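Local coordinates for light Chain (Clostridium botulinum, PDB 6BVD), which is the zinc metalloprotease domain of a mosaic botulinum neurotoxin, type HA, and probably cleaves a neuronal SNARE protein, at residues D14-D18 with N19-Y23; Q107-L110 with E111-N115. All blocks are in the same frame, centred on the assembly; numbering follows the deposited sequence.

Contact 1: D14-D18 with N19-Y23; sequences DPVND and NTIIY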
loop_
_atom_site.group_PDB
_atom_site.type_symbol
_atom_site.label_atom_id
_atom_site.label_comp_id
_atom_site.label_asym_id
_atom_site.label_seq_id
_atom_site.Cartn_x
_atom_site.Cartn_y
_atom_site.Cartn_z
ATOM N N ASP A 14 -21.432 -0.353 -1.256
ATOM C CA ASP A 14 -21.417 -1.269 -2.402
ATOM C C ASP A 14 -22.575 -2.272 -2.287
ATOM O O ASP A 14 -22.898 -2.765 -1.210
ATOM C CB ASP A 14 -20.127 -2.066 -2.496
ATOM C CG ASP A 14 -18.892 -1.224 -2.806
ATOM O OD1 ASP A 14 -18.996 -0.012 -3.108
ATOM O OD2 ASP A 14 -17.798 -1.831 -2.737
ATOM N N PRO A 15 -23.182 -2.617 -3.410
ATOM C CA PRO A 15 -24.317 -3.553 -3.324
ATOM C C PRO A 15 -23.885 -4.964 -2.944
ATOM O O PRO A 15 -22.724 -5.315 -3.145
ATOM C CB PRO A 15 -24.917 -3.526 -4.745
ATOM C CG PRO A 15 -23.837 -3.106 -5.614
ATOM C CD PRO A 15 -22.907 -2.181 -4.788
ATOM N N VAL A 16 -24.797 -5.753 -2.381
ATOM C CA VAL A 16 -24.555 -7.176 -2.113
ATOM C C VAL A 16 -24.129 -7.892 -3.395
ATOM O O VAL A 16 -24.622 -7.559 -4.479
ATOM C CB VAL A 16 -25.821 -7.828 -1.500
ATOM C CG1 VAL A 16 -25.745 -9.390 -1.503
ATOM C CG2 VAL A 16 -26.019 -7.280 -0.107
ATOM N N ASN A 17 -23.192 -8.835 -3.305
ATOM C CA ASN A 17 -22.661 -9.437 -4.542
ATOM C C ASN A 17 -22.444 -10.941 -4.414
ATOM O O ASN A 17 -21.789 -11.542 -5.257
ATOM C CB ASN A 17 -21.339 -8.730 -4.959
ATOM C CG ASN A 17 -20.245 -8.825 -3.871
ATOM O OD1 ASN A 17 -20.153 -9.823 -3.189
ATOM N ND2 ASN A 17 -19.367 -7.798 -3.777
ATOM N N ASP A 18 -22.998 -11.537 -3.355
ATOM C CA ASP A 18 -22.919 -12.981 -3.099
ATOM C C ASP A 18 -21.498 -13.534 -3.036
ATOM O O ASP A 18 -21.283 -14.712 -3.282
ATOM C CB ASP A 18 -23.686 -13.769 -4.177
ATOM C CG ASP A 18 -25.165 -13.452 -4.195
ATOM O OD1 ASP A 18 -25.643 -12.771 -3.270
ATOM O OD2 ASP A 18 -25.858 -13.893 -5.146
ATOM N N ASN A 19 -20.514 -12.679 -2.760
ATOM C CA ASN A 19 -19.128 -13.118 -2.734
ATOM C C ASN A 19 -18.394 -12.401 -1.592
ATOM O O ASN A 19 -18.121 -13.017 -0.565
ATOM C CB ASN A 19 -18.432 -12.873 -4.086
ATOM C CG ASN A 19 -16.956 -13.216 -4.047
ATOM O OD1 ASN A 19 -16.530 -14.098 -3.301
ATOM N ND2 ASN A 19 -16.160 -12.510 -4.849
ATOM N N THR A 20 -18.122 -11.106 -1.756
ATOM C CA THR A 20 -17.452 -10.367 -0.671
ATOM C C THR A 20 -18.393 -9.537 0.182
ATOM O O THR A 20 -17.989 -9.027 1.245
ATOM C CB THR A 20 -16.328 -9.444 -1.221
ATOM O OG1 THR A 20 -16.824 -8.595 -2.269
ATOM C CG2 THR A 20 -15.220 -10.289 -1.783
ATOM N N ILE A 21 -19.645 -9.382 -0.279
ATOM C CA ILE A 21 -20.621 -8.610 0.470
ATOM C C ILE A 21 -21.975 -9.288 0.460
ATOM O O ILE A 21 -22.620 -9.338 -0.606
ATOM C CB ILE A 21 -20.813 -7.219 -0.095
ATOM C CG1 ILE A 21 -19.480 -6.454 -0.155
ATOM C CG2 ILE A 21 -21.779 -6.442 0.754
ATOM C CD1 ILE A 21 -19.665 -5.099 -0.725
ATOM N N ILE A 22 -22.379 -9.770 1.634
ATOM C CA ILE A 22 -23.671 -10.461 1.830
ATOM C C ILE A 22 -24.262 -10.044 3.165
ATOM O O ILE A 22 -23.601 -9.394 3.963
ATOM C CB ILE A 22 -23.550 -11.997 1.823
ATOM C CG1 ILE A 22 -22.664 -12.439 2.982
ATOM C CG2 ILE A 22 -22.994 -12.532 0.525
ATOM C CD1 ILE A 22 -22.333 -13.880 2.929
ATOM N N TYR A 23 -25.538 -10.359 3.391
ATOM C CA TYR A 23 -26.110 -10.190 4.731
ATOM C C TYR A 23 -25.909 -11.431 5.570
ATOM O O TYR A 23 -26.150 -12.552 5.100
ATOM C CB TYR A 23 -27.598 -9.830 4.649
ATOM C CG TYR A 23 -27.791 -8.336 4.471
ATOM C CD1 TYR A 23 -28.129 -7.516 5.548
ATOM C CD2 TYR A 23 -27.602 -7.742 3.232
ATOM C CE1 TYR A 23 -28.283 -6.146 5.386
ATOM C CE2 TYR A 23 -27.754 -6.384 3.058
ATOM C CZ TYR A 23 -28.101 -5.593 4.129
ATOM O OH TYR A 23 -28.247 -4.247 3.928
#
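N17 and T20 face each other with both first torsions near +60° (chi1 59° and 53°), each polar group tucked between its own backbone N and carbonyl carbon, and this brings the amide of N17 over the backbone that follows it. ND2 of N17 donates to OG1 of T20 at 3.1 Å, with the hydroxyl somewhat tilted from the amide plane. OD1 does more: it accepts from N19 N at 2.9 Å, in the carbonyl plane, and from I21 N at 3.0 Å, which lies above that plane, while T20 N adds a weak third bond. The bond from N19 N makes this an Asx turn. The backbone closes the turn as well, N17 N giving I21 O a nearly straight bond of 2.8 Å (163°).

V16 sits beside this bond, its CG1 3.3 Å from I21 O and its CG2 at the edge of the Y23 ring, 3.7 Å from CE2. I21 reaches back along the loop, where CD1 meets CB of D14 at 3.5 Å. The carboxylate of D14 is engaged by N11 and by the backbone N of A397 of the second subunit; D18 OD1 takes A144 N.

With both ends of its amide bonded, N17 is fixed in rotation, and a single oxygen, OD1, gathers the N-H groups of N19 and I21, with a weak bond from T20 between them, in the turn that leads into strand 21-24.

Contact 2: Q107-L110 with E111-N115; sequences QILL and EEIKN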
loop_
_atom_site.group_PDB
_atom_site.type_symbol
_atom_site.label_atom_id
_atom_site.label_comp_id
_atom_site.label_asym_id
_atom_site.label_seq_id
_atom_site.Cartn_x
_atom_site.Cartn_y
_atom_site.Cartn_z
ATOM N N GLN A 107 2.127 -12.409 7.032
ATOM C CA GLN A 107 1.495 -13.204 5.974
ATOM C C GLN A 107 1.206 -14.604 6.482
ATOM O O GLN A 107 0.135 -15.176 6.232
ATOM C CB GLN A 107 2.399 -13.254 4.728
ATOM C CG GLN A 107 2.482 -11.936 3.991
ATOM C CD GLN A 107 3.630 -11.878 2.977
ATOM O OE1 GLN A 107 4.315 -12.870 2.729
ATOM N NE2 GLN A 107 3.835 -10.710 2.397
ATOM N N ILE A 108 2.154 -15.149 7.237
ATOM C CA ILE A 108 2.030 -16.485 7.789
ATOM C C ILE A 108 0.871 -16.489 8.819
ATOM O O ILE A 108 0.051 -17.423 8.847
ATOM C CB ILE A 108 3.355 -16.961 8.460
ATOM C CG1 ILE A 108 4.535 -16.939 7.489
ATOM C CG2 ILE A 108 3.201 -18.367 8.977
ATOM C CD1 ILE A 108 4.388 -17.860 6.342
ATOM N N LEU A 109 0.789 -15.451 9.658
ATOM C CA LEU A 109 -0.360 -15.325 10.592
ATOM C C LEU A 109 -1.736 -15.340 9.863
ATOM O O LEU A 109 -2.656 -16.084 10.240
ATOM C CB LEU A 109 -0.248 -14.037 11.395
ATOM C CG LEU A 109 -1.451 -13.719 12.300
ATOM C CD1 LEU A 109 -1.670 -14.827 13.330
ATOM C CD2 LEU A 109 -1.178 -12.409 13.020
ATOM N N LEU A 110 -1.863 -14.537 8.811
ATOM C CA LEU A 110 -3.139 -14.487 8.087
ATOM C C LEU A 110 -3.491 -15.805 7.379
ATOM O O LEU A 110 -4.701 -16.171 7.333
ATOM C CB LEU A 110 -3.145 -13.340 7.094
ATOM C CG LEU A 110 -3.125 -11.936 7.715
ATOM C CD1 LEU A 110 -3.284 -10.840 6.613
ATOM C CD2 LEU A 110 -4.194 -11.786 8.786
ATOM N N GLU A 111 -2.475 -16.527 6.868
ATOM C CA GLU A 111 -2.686 -17.876 6.276
ATOM C C GLU A 111 -3.224 -18.876 7.319
ATOM O O GLU A 111 -4.091 -19.725 7.023
ATOM C CB GLU A 111 -1.386 -18.429 5.657
ATOM C CG GLU A 111 -0.937 -17.729 4.384
ATOM C CD GLU A 111 0.547 -17.935 4.053
ATOM O OE1 GLU A 111 1.193 -18.838 4.637
ATOM O OE2 GLU A 111 1.074 -17.179 3.200
ATOM N N GLU A 112 -2.730 -18.783 8.557
ATOM C CA GLU A 112 -3.279 -19.599 9.629
ATOM C C GLU A 112 -4.717 -19.258 9.932
ATOM O O GLU A 112 -5.532 -20.150 10.116
ATOM C CB GLU A 112 -2.448 -19.445 10.930
ATOM C CG GLU A 112 -1.110 -20.125 10.852
ATOM C CD GLU A 112 -1.230 -21.613 10.990
ATOM O OE1 GLU A 112 -2.252 -22.077 11.505
ATOM O OE2 GLU A 112 -0.320 -22.333 10.580
ATOM N N ILE A 113 -5.028 -17.975 10.024
ATOM C CA ILE A 113 -6.398 -17.539 10.295
ATOM C C ILE A 113 -7.377 -18.044 9.198
ATOM O O ILE A 113 -8.565 -18.288 9.455
ATOM C CB ILE A 113 -6.465 -16.019 10.415
ATOM C CG1 ILE A 113 -5.703 -15.554 11.681
ATOM C CG2 ILE A 113 -7.886 -15.575 10.550
ATOM C CD1 ILE A 113 -6.280 -16.125 12.986
ATOM N N LYS A 114 -6.874 -18.128 7.969
ATOM C CA LYS A 114 -7.682 -18.596 6.840
ATOM C C LYS A 114 -7.876 -20.094 6.878
ATOM O O LYS A 114 -8.980 -20.589 6.665
ATOM C CB LYS A 114 -7.019 -18.184 5.526
ATOM C CG LYS A 114 -7.578 -18.917 4.279
ATOM C CD LYS A 114 -6.749 -18.504 3.031
ATOM C CE LYS A 114 -7.126 -19.328 1.793
ATOM N NZ LYS A 114 -6.298 -18.922 0.595
ATOM N N ASN A 115 -6.811 -20.815 7.195
ATOM C CA ASN A 115 -6.766 -22.274 7.036
ATOM C C ASN A 115 -7.127 -23.123 8.260
ATOM O O ASN A 115 -7.406 -24.310 8.086
ATOM C CB ASN A 115 -5.370 -22.703 6.561
ATOM C CG ASN A 115 -5.065 -22.215 5.150
ATOM O OD1 ASN A 115 -5.975 -22.097 4.326
ATOM N ND2 ASN A 115 -3.786 -21.950 4.862
#
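E111 lies back along the preceding turn of helix 104-115, its CG 3.3 Å from Q107 O and its OE1 3.8 Å from CD1 of I108. The chain is extended beyond CG (chi2 160°), which carries the carboxylate toward the N-terminal end of the helix, where it crosses the side chain of I108 at a slant.

Backbone polarity is settled by four successive i to i+4 bonds. E111 N donates to Q107 O at 3.0 Å and E112 N to I108 O at 3.1 Å; both donors are tilted about 20° from the acceptor's carbonyl plane. I113 N reaches L109 O in that plane, whereas K114 N makes a more bent bond to L110 O (142°). N115 N continues the series onto E111 O. Past this point the carbonyls turn to side chains from other parts of the chain: I113 O accepts from ND2 of N154, and K114 O from ND2 of N44.

Both carboxylate oxygens of E112 have partners, OE1 the hydroxyl of Y238 and OE2 a salt bridge to K347, so its charge is probably well balanced. NE2 of Q107 is taken by N101 O. On the buried side of the helix L109 CD1 stands 4.4 Å from I113 CG1, a loose contact.

This side rests on helix 222-237, which carries the zinc-binding histidines H228 and H232: L109 packs on M227, L110 on L230 and I113 on V233, while L110 also reaches F97 and I100 of helix 83-100.

Starting from the N terminus, contact 1 comes first: within 14-23 the chain turns at N17 to I21 and enters strand 21-24, which lies between strands 36-40 and 138-142 in the mixed sheet. Only well after it is complete does the chain form contact 2, within helix 104-115, so the two are in series, neither nested nor crossed. Their centres are 23 Å apart and their nearest atoms about 12 Å, with no touch. Contact 1 belongs to the sheet side of the protease and borders the second subunit; contact 2 joins the packing of helices 83-100 and 222-237, the latter bearing part of the zinc site.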